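Local coordinates for protein aminopeptidase N (Francisella tularensis subsp. tularensis, PDB 5DLL) that probably trims intracellular peptides as a zinc-dependent M1-family aminopeptidase, releasing amino acids one at a time from their N-terminal ends, at residues Ala152-Ile157 with Phe185-Asp190; Asp602-Leu607 with Gln670-Lys675; Lys779-Ile784 with Ala820-Arg825. All coordinates share one frame; numbering follows the deposited sequence.

Contact 1 (Ala152-Ile157 with Phe185-Asp190); sequences AFTVKI and FAVWKD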
ATOM      1  N   ALA A 152     -14.546 -13.745  22.887  1.00 34.85           N
ATOM      2  CA  ALA A 152     -13.452 -14.678  23.147  1.00 36.39           C
ATOM      3  C   ALA A 152     -13.729 -16.022  22.466  1.00 37.97           C
ATOM      4  O   ALA A 152     -14.744 -16.663  22.736  1.00 35.92           O
ATOM      5  CB  ALA A 152     -13.270 -14.866  24.642  1.00 36.79           C
ATOM      6  N   PHE A 153     -12.816 -16.440  21.591  1.00 44.07           N
ATOM      7  CA  PHE A 153     -13.017 -17.622  20.744  1.00 46.60           C
ATOM      8  C   PHE A 153     -12.279 -18.865  21.242  1.00 46.06           C
ATOM      9  O   PHE A 153     -11.059 -18.840  21.391  1.00 47.95           O
ATOM     10  CB  PHE A 153     -12.546 -17.335  19.312  1.00 45.54           C
ATOM     11  CG  PHE A 153     -13.556 -16.610  18.467  1.00 43.62           C
ATOM     12  CD1 PHE A 153     -13.750 -15.244  18.610  1.00 44.64           C
ATOM     13  CD2 PHE A 153     -14.294 -17.289  17.507  1.00 40.00           C
ATOM     14  CE1 PHE A 153     -14.667 -14.567  17.822  1.00 45.31           C
ATOM     15  CE2 PHE A 153     -15.211 -16.616  16.714  1.00 40.95           C
ATOM     16  CZ  PHE A 153     -15.400 -15.255  16.870  1.00 39.06           C
ATOM     17  N   THR A 154     -13.025 -19.942  21.482  1.00 43.76           N
ATOM     18  CA  THR A 154     -12.450 -21.283  21.610  1.00 42.23           C
ATOM     19  C   THR A 154     -12.903 -22.065  20.395  1.00 37.90           C
ATOM     20  O   THR A 154     -14.075 -22.019  20.037  1.00 33.22           O
ATOM     21  CB  THR A 154     -12.946 -22.018  22.867  1.00 46.12           C
ATOM     22  OG1 THR A 154     -12.806 -21.166  24.010  1.00 49.22           O
ATOM     23  CG2 THR A 154     -12.160 -23.316  23.079  1.00 43.88           C
ATOM     24  N   VAL A 155     -11.981 -22.786  19.764  1.00 36.80           N
ATOM     25  CA  VAL A 155     -12.244 -23.414  18.470  1.00 35.60           C
ATOM     26  C   VAL A 155     -11.645 -24.819  18.409  1.00 36.53           C
ATOM     27  O   VAL A 155     -10.429 -24.963  18.447  1.00 41.04           O
ATOM     28  CB  VAL A 155     -11.640 -22.564  17.317  1.00 34.44           C
ATOM     29  CG1 VAL A 155     -11.824 -23.251  15.965  1.00 33.64           C
ATOM     30  CG2 VAL A 155     -12.237 -21.159  17.300  1.00 31.58           C
ATOM     31  N   LYS A 156     -12.491 -25.845  18.308  1.00 39.50           N
ATOM     32  CA  LYS A 156     -12.019 -27.212  18.044  1.00 41.64           C
ATOM     33  C   LYS A 156     -12.091 -27.506  16.546  1.00 41.77           C
ATOM     34  O   LYS A 156     -12.993 -27.024  15.866  1.00 43.54           O
ATOM     35  CB  LYS A 156     -12.839 -28.251  18.822  1.00 42.13           C
ATOM     36  CG  LYS A 156     -12.253 -29.660  18.760  1.00 44.47           C
ATOM     37  CD  LYS A 156     -13.170 -30.711  19.367  1.00 51.54           C
ATOM     38  CE  LYS A 156     -13.386 -30.512  20.861  1.00 56.50           C
ATOM     39  NZ  LYS A 156     -13.981 -31.724  21.491  1.00 56.87           N
ATOM     40  N   ILE A 157     -11.141 -28.294  16.041  1.00 42.29           N
ATOM     41  CA  ILE A 157     -11.127 -28.708  14.634  1.00 41.19           C
ATOM     42  C   ILE A 157     -10.923 -30.218  14.536  1.00 42.54           C
ATOM     43  O   ILE A 157      -9.921 -30.733  15.024  1.00 43.90           O
ATOM     44  CB  ILE A 157      -9.995 -28.014  13.837  1.00 41.99           C
ATOM     45  CG1 ILE A 157     -10.094 -26.489  13.961  1.00 43.27           C
ATOM     46  CG2 ILE A 157     -10.040 -28.423  12.367  1.00 41.49           C
ATOM     47  CD1 ILE A 157      -8.951 -25.748  13.299  1.00 44.81           C
ATOM     48  N   PHE A 185      -7.737 -34.201  16.238  1.00 53.20           N
ATOM     49  CA  PHE A 185      -8.322 -32.905  16.561  1.00 51.26           C
ATOM     50  C   PHE A 185      -7.307 -31.960  17.191  1.00 49.45           C
ATOM     51  O   PHE A 185      -6.204 -32.366  17.563  1.00 49.21           O
ATOM     52  CB  PHE A 185      -9.536 -33.065  17.487  1.00 50.02           C
ATOM     53  CG  PHE A 185      -9.180 -33.307  18.930  1.00 50.26           C
ATOM     54  CD1 PHE A 185      -9.036 -34.600  19.417  1.00 54.55           C
ATOM     55  CD2 PHE A 185      -9.000 -32.242  19.804  1.00 47.86           C
ATOM     56  CE1 PHE A 185      -8.714 -34.825  20.747  1.00 55.70           C
ATOM     57  CE2 PHE A 185      -8.680 -32.461  21.133  1.00 52.21           C
ATOM     58  CZ  PHE A 185      -8.536 -33.755  21.606  1.00 54.51           C
ATOM     59  N   ALA A 186      -7.708 -30.697  17.292  1.00 45.70           N
ATOM     60  CA  ALA A 186      -6.912 -29.651  17.921  1.00 45.78           C
ATOM     61  C   ALA A 186      -7.844 -28.560  18.444  1.00 41.54           C
ATOM     62  O   ALA A 186      -8.840 -28.233  17.801  1.00 44.51           O
ATOM     63  CB  ALA A 186      -5.920 -29.069  16.926  1.00 44.25           C
ATOM     64  N   VAL A 187      -7.526 -28.011  19.612  1.00 36.42           N
ATOM     65  CA  VAL A 187      -8.317 -26.941  20.196  1.00 36.24           C
ATOM     66  C   VAL A 187      -7.451 -25.688  20.285  1.00 39.78           C
ATOM     67  O   VAL A 187      -6.355 -25.725  20.847  1.00 41.80           O
ATOM     68  CB  VAL A 187      -8.850 -27.320  21.590  1.00 37.24           C
ATOM     69  CG1 VAL A 187      -9.855 -26.282  22.080  1.00 38.91           C
ATOM     70  CG2 VAL A 187      -9.491 -28.700  21.555  1.00 37.26           C
ATOM     71  N   TRP A 188      -7.950 -24.591  19.720  1.00 38.43           N
ATOM     72  CA  TRP A 188      -7.241 -23.319  19.698  1.00 37.66           C
ATOM     73  C   TRP A 188      -8.023 -22.275  20.479  1.00 38.15           C
ATOM     74  O   TRP A 188      -9.121 -21.883  20.076  1.00 45.01           O
ATOM     75  CB  TRP A 188      -7.062 -22.845  18.256  1.00 39.46           C
ATOM     76  CG  TRP A 188      -6.158 -23.715  17.450  1.00 42.88           C
ATOM     77  CD1 TRP A 188      -6.505 -24.825  16.734  1.00 43.04           C
ATOM     78  CD2 TRP A 188      -4.750 -23.547  17.275  1.00 41.41           C
ATOM     79  NE1 TRP A 188      -5.394 -25.360  16.127  1.00 44.62           N
ATOM     80  CE2 TRP A 188      -4.304 -24.595  16.444  1.00 41.31           C
ATOM     81  CE3 TRP A 188      -3.822 -22.616  17.746  1.00 39.90           C
ATOM     82  CZ2 TRP A 188      -2.971 -24.733  16.069  1.00 42.77           C
ATOM     83  CZ3 TRP A 188      -2.498 -22.753  17.376  1.00 42.30           C
ATOM     84  CH2 TRP A 188      -2.082 -23.804  16.543  1.00 44.37           C
ATOM     85  N   LYS A 189      -7.457 -21.826  21.594  1.00 41.11           N
ATOM     86  CA  LYS A 189      -8.071 -20.780  22.408  1.00 46.43           C
ATOM     87  C   LYS A 189      -7.400 -19.436  22.155  1.00 41.13           C
ATOM     88  O   LYS A 189      -6.176 -19.346  22.108  1.00 43.88           O
ATOM     89  CB  LYS A 189      -7.984 -21.140  23.895  1.00 54.84           C
ATOM     90  CG  LYS A 189      -8.602 -20.108  24.824  1.00 62.54           C
ATOM     91  CD  LYS A 189      -8.941 -20.710  26.180  1.00 77.88           C
ATOM     92  CE  LYS A 189      -9.203 -19.634  27.224  1.00 84.97           C
ATOM     93  NZ  LYS A 189     -10.211 -18.632  26.775  1.00 84.97           N
ATOM     94  N   ASP A 190      -8.215 -18.400  21.984  1.00 44.92           N
ATOM     95  CA  ASP A 190      -7.746 -17.023  21.848  1.00 45.36           C
ATOM     96  C   ASP A 190      -8.468 -16.189  22.914  1.00 43.14           C
ATOM     97  O   ASP A 190      -9.632 -15.822  22.734  1.00 44.19           O
ATOM     98  CB  ASP A 190      -8.039 -16.489  20.440  1.00 49.06           C
ATOM     99  CG  ASP A 190      -7.509 -15.076  20.210  1.00 48.20           C
ATOM    100  OD1 ASP A 190      -7.153 -14.382  21.184  1.00 52.10           O
ATOM    101  OD2 ASP A 190      -7.454 -14.651  19.040  1.00 48.08           O
TER

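Contact 2 (Asp602-Leu607 with Gln670-Lys675); sequences DLDKAL and QIAKRK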
ATOM      1  N   ASP A 602      28.563  12.727   3.278  1.00 68.50           N
ATOM      2  CA  ASP A 602      27.728  12.480   4.458  1.00 89.70           C
ATOM      3  C   ASP A 602      26.266  12.811   4.158  1.00 85.93           C
ATOM      4  O   ASP A 602      25.727  13.820   4.617  1.00 95.13           O
ATOM      5  CB  ASP A 602      28.236  13.288   5.661  1.00 95.10           C
ATOM      6  CG  ASP A 602      29.384  12.603   6.383  1.00 94.49           C
ATOM      7  OD1 ASP A 602      29.169  11.501   6.938  1.00 76.70           O
ATOM      8  OD2 ASP A 602      30.495  13.173   6.405  1.00 95.79           O
ATOM      9  N   LEU A 603      25.641  11.941   3.374  1.00 75.27           N
ATOM     10  CA  LEU A 603      24.236  12.074   3.012  1.00 70.23           C
ATOM     11  C   LEU A 603      23.778  10.727   2.465  1.00 70.16           C
ATOM     12  O   LEU A 603      24.504  10.098   1.686  1.00 59.55           O
ATOM     13  CB  LEU A 603      24.056  13.171   1.958  1.00 71.15           C
ATOM     14  CG  LEU A 603      22.626  13.630   1.656  1.00 79.54           C
ATOM     15  CD1 LEU A 603      21.974  14.263   2.878  1.00 85.39           C
ATOM     16  CD2 LEU A 603      22.622  14.604   0.487  1.00 80.41           C
ATOM     17  N   ASP A 604      22.588  10.283   2.876  1.00 72.13           N
ATOM     18  CA  ASP A 604      22.063   8.986   2.447  1.00 69.25           C
ATOM     19  C   ASP A 604      22.215   8.865   0.930  1.00 64.01           C
ATOM     20  O   ASP A 604      21.667   9.663   0.168  1.00 48.94           O
ATOM     21  CB  ASP A 604      20.598   8.799   2.868  1.00 70.02           C
ATOM     22  CG  ASP A 604      20.091   7.366   2.645  1.00 70.92           C
ATOM     23  OD1 ASP A 604      20.492   6.718   1.652  1.00 58.33           O
ATOM     24  OD2 ASP A 604      19.280   6.887   3.466  1.00 62.90           O
ATOM     25  N   LYS A 605      22.976   7.858   0.515  1.00 62.34           N
ATOM     26  CA  LYS A 605      23.315   7.656  -0.890  1.00 58.16           C
ATOM     27  C   LYS A 605      22.089   7.273  -1.723  1.00 59.63           C
ATOM     28  O   LYS A 605      22.069   7.483  -2.934  1.00 55.38           O
ATOM     29  CB  LYS A 605      24.391   6.573  -1.004  1.00 63.64           C
ATOM     30  CG  LYS A 605      25.433   6.823  -2.072  1.00 63.73           C
ATOM     31  CD  LYS A 605      26.814   6.354  -1.637  1.00 62.78           C
ATOM     32  CE  LYS A 605      27.408   7.278  -0.586  1.00 64.20           C
ATOM     33  NZ  LYS A 605      28.868   7.052  -0.419  1.00 65.53           N
ATOM     34  N   ALA A 606      21.077   6.706  -1.066  1.00 58.36           N
ATOM     35  CA  ALA A 606      19.807   6.396  -1.713  1.00 55.91           C
ATOM     36  C   ALA A 606      19.025   7.677  -1.989  1.00 51.03           C
ATOM     37  O   ALA A 606      18.426   7.828  -3.055  1.00 42.09           O
ATOM     38  CB  ALA A 606      18.989   5.455  -0.844  1.00 61.93           C
ATOM     39  N   LEU A 607      19.026   8.589  -1.017  1.00 50.45           N
ATOM     40  CA  LEU A 607      18.423   9.915  -1.182  1.00 58.73           C
ATOM     41  C   LEU A 607      19.082  10.687  -2.329  1.00 54.60           C
ATOM     42  O   LEU A 607      18.403  11.374  -3.093  1.00 49.23           O
ATOM     43  CB  LEU A 607      18.519  10.716   0.123  1.00 68.69           C
ATOM     44  CG  LEU A 607      18.346  12.236   0.058  1.00 83.97           C
ATOM     45  CD1 LEU A 607      16.943  12.628  -0.383  1.00 76.72           C
ATOM     46  CD2 LEU A 607      18.683  12.835   1.416  1.00102.36           C
ATOM     47  N   GLN A 670      24.883  -0.882   1.746  1.00 52.53           N
ATOM     48  CA  GLN A 670      25.089  -1.676   0.524  1.00 55.35           C
ATOM     49  C   GLN A 670      23.936  -1.523  -0.475  1.00 48.76           C
ATOM     50  O   GLN A 670      24.149  -1.510  -1.689  1.00 51.47           O
ATOM     51  CB  GLN A 670      25.297  -3.159   0.863  1.00 59.50           C
ATOM     52  CG  GLN A 670      26.636  -3.462   1.522  1.00 60.97           C
ATOM     53  CD  GLN A 670      27.815  -3.100   0.638  1.00 69.71           C
ATOM     54  OE1 GLN A 670      28.638  -2.253   0.994  1.00 65.91           O
ATOM     55  NE2 GLN A 670      27.892  -3.725  -0.531  1.00 79.73           N
ATOM     56  N   ILE A 671      22.722  -1.395   0.044  1.00 43.46           N
ATOM     57  CA  ILE A 671      21.548  -1.175  -0.789  1.00 45.68           C
ATOM     58  C   ILE A 671      21.615   0.203  -1.455  1.00 48.21           C
ATOM     59  O   ILE A 671      21.418   0.318  -2.668  1.00 47.92           O
ATOM     60  CB  ILE A 671      20.249  -1.328   0.038  1.00 47.26           C
ATOM     61  CG1 ILE A 671      20.092  -2.783   0.496  1.00 47.09           C
ATOM     62  CG2 ILE A 671      19.028  -0.912  -0.773  1.00 48.10           C
ATOM     63  CD1 ILE A 671      19.119  -2.971   1.640  1.00 51.46           C
ATOM     64  N   ALA A 672      21.903   1.235  -0.662  1.00 51.76           N
ATOM     65  CA  ALA A 672      21.980   2.619  -1.153  1.00 50.29           C
ATOM     66  C   ALA A 672      23.102   2.813  -2.168  1.00 50.91           C
ATOM     67  O   ALA A 672      22.975   3.612  -3.099  1.00 48.72           O
ATOM     68  CB  ALA A 672      22.166   3.579   0.012  1.00 50.57           C
ATOM     69  N   LYS A 673      24.199   2.084  -1.962  1.00 56.53           N
ATOM     70  CA  LYS A 673      25.352   2.080  -2.871  1.00 53.75           C
ATOM     71  C   LYS A 673      24.905   1.586  -4.247  1.00 49.52           C
ATOM     72  O   LYS A 673      25.172   2.231  -5.264  1.00 44.26           O
ATOM     73  CB  LYS A 673      26.461   1.164  -2.314  1.00 55.90           C
ATOM     74  CG  LYS A 673      27.884   1.708  -2.361  1.00 57.90           C
ATOM     75  CD  LYS A 673      28.734   1.060  -1.265  1.00 63.97           C
ATOM     76  CE  LYS A 673      30.231   1.051  -1.565  1.00 75.07           C
ATOM     77  NZ  LYS A 673      30.941   2.330  -1.277  1.00 70.88           N
ATOM     78  N   ARG A 674      24.195   0.456  -4.252  1.00 47.17           N
ATOM     79  CA  ARG A 674      23.753  -0.211  -5.482  1.00 41.59           C
ATOM     80  C   ARG A 674      22.812   0.612  -6.352  1.00 44.26           C
ATOM     81  O   ARG A 674      22.780   0.436  -7.571  1.00 42.12           O
ATOM     82  CB  ARG A 674      23.072  -1.547  -5.161  1.00 42.94           C
ATOM     83  CG  ARG A 674      24.019  -2.730  -5.054  1.00 44.67           C
ATOM     84  CD  ARG A 674      23.252  -4.039  -4.962  1.00 47.70           C
ATOM     85  NE  ARG A 674      22.550  -4.164  -3.684  1.00 54.90           N
ATOM     86  CZ  ARG A 674      23.088  -4.632  -2.557  1.00 55.79           C
ATOM     87  NH1 ARG A 674      24.353  -5.038  -2.520  1.00 67.29           N
ATOM     88  NH2 ARG A 674      22.351  -4.700  -1.453  1.00 53.85           N
ATOM     89  N   LYS A 675      22.027   1.492  -5.743  1.00 47.98           N
ATOM     90  CA  LYS A 675      21.097   2.291  -6.535  1.00 54.04           C
ATOM     91  C   LYS A 675      21.724   3.584  -7.045  1.00 47.37           C
ATOM     92  O   LYS A 675      21.439   3.990  -8.170  1.00 52.80           O
ATOM     93  CB  LYS A 675      19.770   2.534  -5.813  1.00 58.04           C
ATOM     94  CG  LYS A 675      19.841   3.209  -4.458  1.00 67.27           C
ATOM     95  CD  LYS A 675      18.445   3.342  -3.865  1.00 78.42           C
ATOM     96  CE  LYS A 675      17.827   1.988  -3.530  1.00 79.35           C
ATOM     97  NZ  LYS A 675      16.533   2.116  -2.808  1.00 78.95           N
TER

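Contact 3 (Lys779-Ile784 with Ala820-Arg825); sequences KVYSLI and AARMAR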
ATOM      1  N   LYS A 779       1.545 -11.938 -16.199  1.00 48.45           N
ATOM      2  CA  LYS A 779       2.274 -11.746 -17.446  1.00 50.31           C
ATOM      3  C   LYS A 779       1.646 -10.628 -18.278  1.00 48.25           C
ATOM      4  O   LYS A 779       2.325  -9.972 -19.073  1.00 49.54           O
ATOM      5  CB  LYS A 779       2.314 -13.048 -18.243  1.00 54.70           C
ATOM      6  CG  LYS A 779       2.842 -14.226 -17.440  1.00 58.00           C
ATOM      7  CD  LYS A 779       3.451 -15.302 -18.321  1.00 60.99           C
ATOM      8  CE  LYS A 779       4.020 -16.441 -17.488  1.00 60.67           C
ATOM      9  NZ  LYS A 779       5.242 -17.015 -18.109  1.00 60.09           N
ATOM     10  N   VAL A 780       0.349 -10.417 -18.086  1.00 44.95           N
ATOM     11  CA  VAL A 780      -0.364  -9.328 -18.742  1.00 45.26           C
ATOM     12  C   VAL A 780       0.057  -7.970 -18.165  1.00 42.69           C
ATOM     13  O   VAL A 780       0.187  -7.003 -18.908  1.00 41.14           O
ATOM     14  CB  VAL A 780      -1.899  -9.511 -18.633  1.00 47.59           C
ATOM     15  CG1 VAL A 780      -2.637  -8.301 -19.192  1.00 50.10           C
ATOM     16  CG2 VAL A 780      -2.337 -10.784 -19.351  1.00 46.67           C
ATOM     17  N   TYR A 781       0.274  -7.903 -16.851  1.00 44.08           N
ATOM     18  CA  TYR A 781       0.725  -6.655 -16.210  1.00 48.30           C
ATOM     19  C   TYR A 781       2.178  -6.353 -16.558  1.00 47.30           C
ATOM     20  O   TYR A 781       2.577  -5.191 -16.657  1.00 48.68           O
ATOM     21  CB  TYR A 781       0.564  -6.711 -14.684  1.00 48.72           C
ATOM     22  CG  TYR A 781      -0.818  -7.108 -14.206  1.00 57.76           C
ATOM     23  CD1 TYR A 781      -1.967  -6.684 -14.878  1.00 60.71           C
ATOM     24  CD2 TYR A 781      -0.982  -7.896 -13.070  1.00 64.23           C
ATOM     25  CE1 TYR A 781      -3.229  -7.045 -14.440  1.00 61.26           C
ATOM     26  CE2 TYR A 781      -2.244  -8.262 -12.624  1.00 66.42           C
ATOM     27  CZ  TYR A 781      -3.362  -7.833 -13.313  1.00 63.78           C
ATOM     28  OH  TYR A 781      -4.617  -8.190 -12.878  1.00 75.86           O
ATOM     29  N   SER A 782       2.963  -7.411 -16.736  1.00 48.25           N
ATOM     30  CA  SER A 782       4.356  -7.279 -17.138  1.00 46.25           C
ATOM     31  C   SER A 782       4.474  -6.732 -18.552  1.00 43.96           C
ATOM     32  O   SER A 782       5.044  -5.662 -18.755  1.00 43.89           O
ATOM     33  CB  SER A 782       5.069  -8.629 -17.050  1.00 45.66           C
ATOM     34  OG  SER A 782       5.085  -9.096 -15.714  1.00 48.81           O
ATOM     35  N   LEU A 783       3.929  -7.464 -19.521  1.00 43.13           N
ATOM     36  CA  LEU A 783       4.116  -7.126 -20.928  1.00 43.27           C
ATOM     37  C   LEU A 783       3.220  -5.974 -21.379  1.00 45.51           C
ATOM     38  O   LEU A 783       3.711  -4.984 -21.923  1.00 44.04           O
ATOM     39  CB  LEU A 783       3.871  -8.345 -21.819  1.00 44.34           C
ATOM     40  CG  LEU A 783       4.212  -8.133 -23.301  1.00 45.33           C
ATOM     41  CD1 LEU A 783       5.706  -7.904 -23.483  1.00 46.42           C
ATOM     42  CD2 LEU A 783       3.739  -9.309 -24.139  1.00 47.26           C
ATOM     43  N   ILE A 784       1.912  -6.110 -21.161  1.00 44.75           N
ATOM     44  CA  ILE A 784       0.949  -5.132 -21.670  1.00 44.15           C
ATOM     45  C   ILE A 784       0.908  -3.886 -20.782  1.00 44.46           C
ATOM     46  O   ILE A 784       0.997  -2.763 -21.281  1.00 44.54           O
ATOM     47  CB  ILE A 784      -0.469  -5.731 -21.812  1.00 47.99           C
ATOM     48  CG1 ILE A 784      -0.444  -7.025 -22.649  1.00 48.44           C
ATOM     49  CG2 ILE A 784      -1.426  -4.706 -22.416  1.00 53.26           C
ATOM     50  CD1 ILE A 784       0.195  -6.898 -24.018  1.00 44.68           C
ATOM     51  N   ALA A 820      -8.947  -7.635 -18.810  1.00 44.28           N
ATOM     52  CA  ALA A 820      -9.232  -6.850 -20.015  1.00 43.47           C
ATOM     53  C   ALA A 820      -9.680  -5.425 -19.664  1.00 42.96           C
ATOM     54  O   ALA A 820      -9.304  -4.463 -20.335  1.00 42.33           O
ATOM     55  CB  ALA A 820     -10.287  -7.548 -20.863  1.00 45.44           C
ATOM     56  N   ALA A 821     -10.476  -5.303 -18.605  1.00 43.14           N
ATOM     57  CA  ALA A 821     -10.969  -4.008 -18.143  1.00 47.06           C
ATOM     58  C   ALA A 821      -9.854  -3.138 -17.558  1.00 52.76           C
ATOM     59  O   ALA A 821      -9.848  -1.918 -17.753  1.00 52.23           O
ATOM     60  CB  ALA A 821     -12.071  -4.209 -17.115  1.00 46.72           C
ATOM     61  N   ARG A 822      -8.922  -3.763 -16.835  1.00 52.05           N
ATOM     62  CA  ARG A 822      -7.777  -3.049 -16.264  1.00 52.64           C
ATOM     63  C   ARG A 822      -6.909  -2.462 -17.361  1.00 47.83           C
ATOM     64  O   ARG A 822      -6.618  -1.266 -17.359  1.00 51.90           O
ATOM     65  CB  ARG A 822      -6.922  -3.964 -15.382  1.00 55.49           C
ATOM     66  CG  ARG A 822      -7.505  -4.243 -14.007  1.00 64.66           C
ATOM     67  CD  ARG A 822      -6.415  -4.687 -13.043  1.00 80.38           C
ATOM     68  NE  ARG A 822      -6.952  -5.337 -11.846  1.00 80.61           N
ATOM     69  CZ  ARG A 822      -7.326  -6.615 -11.766  1.00 79.62           C
ATOM     70  NH1 ARG A 822      -7.245  -7.432 -12.815  1.00 70.77           N
ATOM     71  NH2 ARG A 822      -7.795  -7.085 -10.615  1.00 96.01           N
ATOM     72  N   MET A 823      -6.514  -3.303 -18.311  1.00 45.98           N
ATOM     73  CA  MET A 823      -5.672  -2.856 -19.419  1.00 44.52           C
ATOM     74  C   MET A 823      -6.335  -1.754 -20.225  1.00 40.04           C
ATOM     75  O   MET A 823      -5.650  -0.974 -20.878  1.00 39.36           O
ATOM     76  CB  MET A 823      -5.308  -4.021 -20.344  1.00 43.39           C
ATOM     77  CG  MET A 823      -4.361  -5.037 -19.725  1.00 48.00           C
ATOM     78  SD  MET A 823      -2.941  -4.298 -18.881  1.00 53.53           S
ATOM     79  CE  MET A 823      -3.495  -4.318 -17.177  1.00 59.56           C
ATOM     80  N   ALA A 824      -7.663  -1.705 -20.183  1.00 44.66           N
ATOM     81  CA  ALA A 824      -8.421  -0.665 -20.868  1.00 46.13           C
ATOM     82  C   ALA A 824      -8.245   0.709 -20.223  1.00 44.00           C
ATOM     83  O   ALA A 824      -8.337   1.720 -20.921  1.00 41.65           O
ATOM     84  CB  ALA A 824      -9.895  -1.039 -20.941  1.00 49.89           C
ATOM     85  N   ARG A 825      -7.982   0.752 -18.913  1.00 48.22           N
ATOM     86  CA  ARG A 825      -7.706   2.025 -18.217  1.00 46.74           C
ATOM     87  C   ARG A 825      -6.581   2.812 -18.896  1.00 42.91           C
ATOM     88  O   ARG A 825      -6.523   4.036 -18.783  1.00 44.69           O
ATOM     89  CB  ARG A 825      -7.351   1.812 -16.737  1.00 50.14           C
ATOM     90  CG  ARG A 825      -8.458   1.203 -15.882  1.00 55.92           C
ATOM     91  CD  ARG A 825      -8.370   1.664 -14.430  1.00 61.82           C
ATOM     92  NE  ARG A 825      -8.895   0.663 -13.494  1.00 77.67           N
ATOM     93  CZ  ARG A 825      -8.171  -0.067 -12.640  1.00 89.57           C
ATOM     94  NH1 ARG A 825      -6.847   0.067 -12.547  1.00 93.07           N
ATOM     95  NH2 ARG A 825      -8.782  -0.945 -11.850  1.00 88.06           N
TER

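Contact 1 (Ala152-Ile157 with Phe185-Asp190)
The indole of Trp-188 has the carbonyl oxygen of Val-155 at its edge, near the ring plane, while CD1 of Ile-157 approaches Trp-188 CD1 obliquely, at 4.3 Å. With CG anti to its carbonyl carbon (chi1 -67°), Trp-188 lies on the buried face of the sheet, where the broad ring covers much surface and NE1 is satisfied by the carbonyl of Ile-167. The ring of Phe-185, in the crowded position between its N and carbonyl carbon, receives CG of Lys-156 obliquely. The chain of Lys-156 bends at chi3 and puts NZ over one face, 5.6 Å from the centroid of the Phe-185 ring, at most a weak cation-pi attraction. The ring of Phe-153 leads away from segment 185-190 and packs on Tyr-143.

Between the two faces runs an antiparallel backbone ladder. Its straightest bond joins Trp-188 N to Val-155 O, 2.8 Å long at 172° and in the carbonyl plane. Asp-190 N meets Phe-153 O at 2.9 Å, nearly along the C=O axis, whereas the return bond from Phe-153 N is weak. Ile-157 N donates to Ala-186 O at 2.9 Å. Branched Val-155 and Ile-157 suit extended chain and share the buried face with Trp-188 and Asp-190, whose buried carboxylate is met by Lys-194 in a salt bridge. On the partly exposed face, CG2 of Thr-154 crosses CG1 of Val-187 at 3.9 Å, and CG of Lys-156 crosses Val-187 CG2 obliquely; its apolar stem packs here on the way to the Phe-185 ring.

Strand 150-160 pairs with strand 26-36 along its other edge, and strand 183-191 with strand 172-179, so the two strands form an interior pair of the large mixed sheet that characterises the N-terminal domain of M1 aminopeptidases.

Contact 2 (Asp602-Leu607 with Gln670-Lys675)
Asp-604 is the first residue of 602-607 to come near the other segment, and it occupies the N-cap of helix 605-612. Its CG lies anti to the backbone N (chi1 -170°), which swings the carboxylate back over the first turn. There OD1 accepts the Ala-606 N-H at 2.8 Å through its anti lone pair, with an N-H...O angle of 145°. A short acidic side chain suits this place, since it satisfies an amide at the helix start and its charge would be favoured by the helix dipole. OD2 is held by the hydroxyl of Ser-348, and OD1 also lies beside the methyl of Ala-672.

Next comes Lys-605, whose CB rests on Ala-672 CB at 3.9 Å. Bends at chi2 and chi3 then turn the chain away from the second segment, so that only its apolar root takes part. Its NZ stands 5.2 Å from Lys-673 NZ, two like charges near each other; Lys-673 NZ donates to the carbonyl of Gln-657.

Ala-606 brings the backbones closest, its CA 4.4 Å from that of Ala-672. The methyl of Ala-672 points at the opening turn, 3.5 Å from Ala-606 N, and the CB atoms of Ala-606 and Ala-672 meet side by side at 3.8 Å. Such an approach suits two alanines, whose single methyls allow the chains to come this close. Lys-675 closes the edge: with CG between its N and carbonyl carbon (chi1 57°) and a bend at chi3, it lays CD alongside Ala-606 CB at 3.7 Å.

With no hydrogen bond between the segments, the start of helix 605-612 rests by apolar contact against helix 668-685 within the C-terminal helical domain, while Ala-606 also touches Val-351 of helix 349-369, and Arg-674 forms a salt bridge with Asp-297 of zinc-site helix 297-312.

Contact 3 (Lys779-Ile784 with Ala820-Arg825)
Met-823 carries most of this contact, its unbranched chain reaching across from helix 817-824 to helix 777-788. CG stands anti to the carbonyl carbon (chi1 -69°), and bends at chi2 and chi3 fold the thioether so that three atoms find three partners. CG meets Val-780 CG1 at 3.7 Å, SD lies 3.9 Å from Ile-784 CG2, and CE reaches Tyr-781 CD1 at 3.6 Å, at the edge of the ring and in its plane. Val-780 CG1 and Ile-784 CG2 are both anti to their own backbone N, one helical turn apart, and offer branched methyls against which the bent methionine packs.

Tyr-781, with CG anti to its carbonyl carbon, carries its ring over toward Arg-822, which extends from CG to NE. The phenol oxygen sits over one face of the guanidinium, and the two planes stand 85° apart. This geometry is wrong for a hydrogen bond, although OH is near NH1; both polar ends suit the outer margin.

The two segments run in the same sense, their axes inclined by 25° and 11.1 Å apart at closest; Leu-812 of helix 800-815 packs against both Val-780 and Met-823, and its Phe-804 and Met-805 back Ile-784.

Contact 1 belongs to the N-terminal beta domain, whereas contacts 2 and 3 lie in the C-terminal helical region, their centres 33 Å apart; none shares a helix or strand with another. Contact 1, centred 43 Å or more from the others, is joined by backbone hydrogen bonds and has one buried and one partly exposed face. The helical contacts have no hydrogen bond across them and depend on side-chain fit. Contact 2, partly buried, brings backbones close through small methyls; contact 3, the most buried, spans widely spaced helices with one long methionine packed on branched side chains and a tyrosine edge, its polar pair at the margin. All lie away from the zinc site.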